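Local coordinates for protein transcriptional regulator (AraC-type DNA-binding domain-containing proteins) (PDB 3OIO) that probably binds specific DNA sequences and regulates transcription through this AraC-type helix-turn-helix domain, one part of a longer regulator, at residues Met16-Ile20 / Tyr55-Arg60. Numbering follows the deposited sequence.
Sequences MEANI and YYLELR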
loop_
_atom_site.group_PDB
_atom_site.type_symbol
_atom_site.label_atom_id
_atom_site.label_comp_id
_atom_site.label_asym_id
_atom_site.label_seq_id
_atom_site.Cartn_x
_atom_site.Cartn_y
_atom_site.Cartn_z
HETATM N N MSE A 16 2.114 4.613 8.052
HETATM C CA MSE A 16 2.287 4.267 6.620
HETATM C C MSE A 16 1.212 4.961 5.766
HETATM O O MSE A 16 1.514 5.454 4.683
HETATM C CB MSE A 16 2.237 2.750 6.402
HETATM C CG MSE A 16 3.409 2.033 7.094
HETATM SE SE MSE A 16 2.991 0.148 7.136
HETATM C CE MSE A 16 4.560 -0.706 6.728
ATOM N N GLU A 17 -0.024 4.982 6.255
ATOM C CA GLU A 17 -1.136 5.610 5.538
ATOM C C GLU A 17 -0.949 7.107 5.312
ATOM O O GLU A 17 -1.537 7.650 4.363
ATOM C CB GLU A 17 -2.465 5.352 6.281
ATOM C CG GLU A 17 -2.874 3.909 6.183
ATOM C CD GLU A 17 -4.106 3.553 6.989
ATOM O OE1 GLU A 17 -4.574 4.373 7.825
ATOM O OE2 GLU A 17 -4.605 2.413 6.801
ATOM N N ALA A 18 -0.138 7.760 6.153
ATOM C CA ALA A 18 0.174 9.175 5.991
ATOM C C ALA A 18 1.347 9.434 5.048
ATOM O O ALA A 18 1.687 10.599 4.814
ATOM C CB ALA A 18 0.457 9.831 7.368
ATOM N N ASN A 19 1.923 8.375 4.474
ATOM C CA ASN A 19 3.160 8.488 3.682
ATOM C C ASN A 19 3.094 7.514 2.509
ATOM O O ASN A 19 3.757 6.466 2.488
ATOM C CB ASN A 19 4.368 8.193 4.574
ATOM C CG ASN A 19 4.603 9.286 5.590
ATOM O OD1 ASN A 19 5.218 10.315 5.282
ATOM N ND2 ASN A 19 4.085 9.087 6.812
ATOM N N ILE A 20 2.256 7.861 1.538
ATOM C CA ILE A 20 2.009 6.974 0.413
ATOM C C ILE A 20 2.871 7.252 -0.820
ATOM O O ILE A 20 3.496 6.322 -1.366
ATOM C CB ILE A 20 0.502 6.970 0.056
ATOM C CG1 ILE A 20 -0.286 6.382 1.240
ATOM C CG2 ILE A 20 0.255 6.216 -1.266
ATOM C CD1 ILE A 20 -1.770 6.595 1.147
ATOM N N TYR A 55 3.161 -5.251 3.156
ATOM C CA TYR A 55 1.920 -4.588 3.534
ATOM C C TYR A 55 1.921 -3.145 2.967
ATOM O O TYR A 55 0.900 -2.640 2.495
ATOM C CB TYR A 55 1.737 -4.583 5.075
ATOM C CG TYR A 55 0.415 -4.006 5.457
ATOM C CD1 TYR A 55 -0.719 -4.807 5.559
ATOM C CD2 TYR A 55 0.284 -2.619 5.640
ATOM C CE1 TYR A 55 -1.974 -4.236 5.863
ATOM C CE2 TYR A 55 -0.946 -2.039 5.926
ATOM C CZ TYR A 55 -2.065 -2.854 6.062
ATOM O OH TYR A 55 -3.287 -2.281 6.344
ATOM N N TYR A 56 3.072 -2.482 3.013
ATOM C CA TYR A 56 3.157 -1.107 2.484
ATOM C C TYR A 56 2.816 -1.074 0.982
ATOM O O TYR A 56 2.111 -0.167 0.497
ATOM C CB TYR A 56 4.582 -0.558 2.716
ATOM C CG TYR A 56 4.644 0.905 3.122
ATOM C CD1 TYR A 56 3.649 1.828 2.704
ATOM C CD2 TYR A 56 5.725 1.382 3.881
ATOM C CE1 TYR A 56 3.716 3.180 3.096
ATOM C CE2 TYR A 56 5.811 2.728 4.271
ATOM C CZ TYR A 56 4.825 3.623 3.861
ATOM O OH TYR A 56 4.952 4.931 4.244
ATOM N N LEU A 57 3.292 -2.076 0.262
ATOM C CA LEU A 57 2.942 -2.207 -1.157
ATOM C C LEU A 57 1.413 -2.399 -1.288
ATOM O O LEU A 57 0.786 -1.774 -2.154
ATOM C CB LEU A 57 3.673 -3.387 -1.784
ATOM C CG LEU A 57 3.323 -3.640 -3.268
ATOM C CD1 LEU A 57 3.687 -2.423 -4.165
ATOM C CD2 LEU A 57 4.015 -4.964 -3.779
ATOM N N GLU A 58 0.816 -3.261 -0.454
ATOM C CA GLU A 58 -0.645 -3.423 -0.515
ATOM C C GLU A 58 -1.374 -2.088 -0.306
ATOM O O GLU A 58 -2.363 -1.796 -0.974
ATOM C CB GLU A 58 -1.157 -4.381 0.565
ATOM C CG GLU A 58 -0.666 -5.797 0.458
ATOM C CD GLU A 58 -1.262 -6.647 1.581
ATOM O OE1 GLU A 58 -2.489 -6.607 1.786
ATOM O OE2 GLU A 58 -0.494 -7.331 2.291
ATOM N N LEU A 59 -0.889 -1.306 0.647
ATOM C CA LEU A 59 -1.489 -0.023 0.966
ATOM C C LEU A 59 -1.388 0.927 -0.239
ATOM O O LEU A 59 -2.380 1.555 -0.638
ATOM C CB LEU A 59 -0.746 0.518 2.178
ATOM C CG LEU A 59 -1.161 1.781 2.878
ATOM C CD1 LEU A 59 -0.394 1.879 4.208
ATOM C CD2 LEU A 59 -0.824 2.923 1.945
ATOM N N ARG A 60 -0.197 1.003 -0.837
ATOM C CA ARG A 60 0.024 1.864 -2.010
ATOM C C ARG A 60 -0.832 1.399 -3.201
ATOM O O ARG A 60 -1.382 2.242 -3.922
ATOM C CB ARG A 60 1.520 1.883 -2.374
ATOM C CG ARG A 60 2.354 2.671 -1.302
ATOM C CD ARG A 60 3.894 2.376 -1.328
ATOM N NE ARG A 60 4.289 2.323 -2.731
ATOM C CZ ARG A 60 5.100 1.433 -3.276
ATOM N NH1 ARG A 60 5.242 1.435 -4.620
ATOM N NH2 ARG A 60 5.762 0.559 -2.488
HETATM O O HOH W 1 -3.447 0.367 5.459
#
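The hydroxyl of Tyr56 is held by two backbone groups: its OH donates to Asn19 O at 2.6 Å and is also hydrogen-bonded to Leu24 N. The bond to Asn19 lies in the carbonyl plane and uses a lone pair, with a C=O...O angle of 137°. A tyrosine of helix 52-70 thereby ties down the turn that leaves helix 7-17, where Asn19 N bonds back to Met16 O.

Met16, a selenomethionine, crosses one face of the ring behind this hydroxyl obliquely. Its CG stands 3.9 Å from the Tyr56 ring centroid, a CH-pi contact, and the bend at chi3 brings CE back to Tyr56 CD2 at 3.7 Å. Between them the selenium makes a Met-aromatic contact, 17° off the ring normal; toward Tyr55 it leans obliquely, at 4.1 Å from Tyr55 CD2. Ile29 of helix 26-33 touches both Met16 and Tyr56.

In the conformer described, one of two deposited for Leu59, CG is anti to the backbone N (chi1 -175°) and the branches divide between helix and turn. CD1 packs on Met16 CB at 3.5 Å and also touches Glu17 CG, whereas CD2 meets Ile20 CG1 at 3.6 Å. At the outer margin one water bridges Glu17 OE2 and Tyr55 OH. Arg60 lays its CG against Ile20, while its guanidinium turns elsewhere, bonding Cys82 O through NE and making a cation-pi contact with Phe84.

Together these contacts seat the N-terminal helix and its exit turn on helix 52-70, the long linker helix that joins the two helix-turn-helix subdomains in the AraC-family DNA-binding fold.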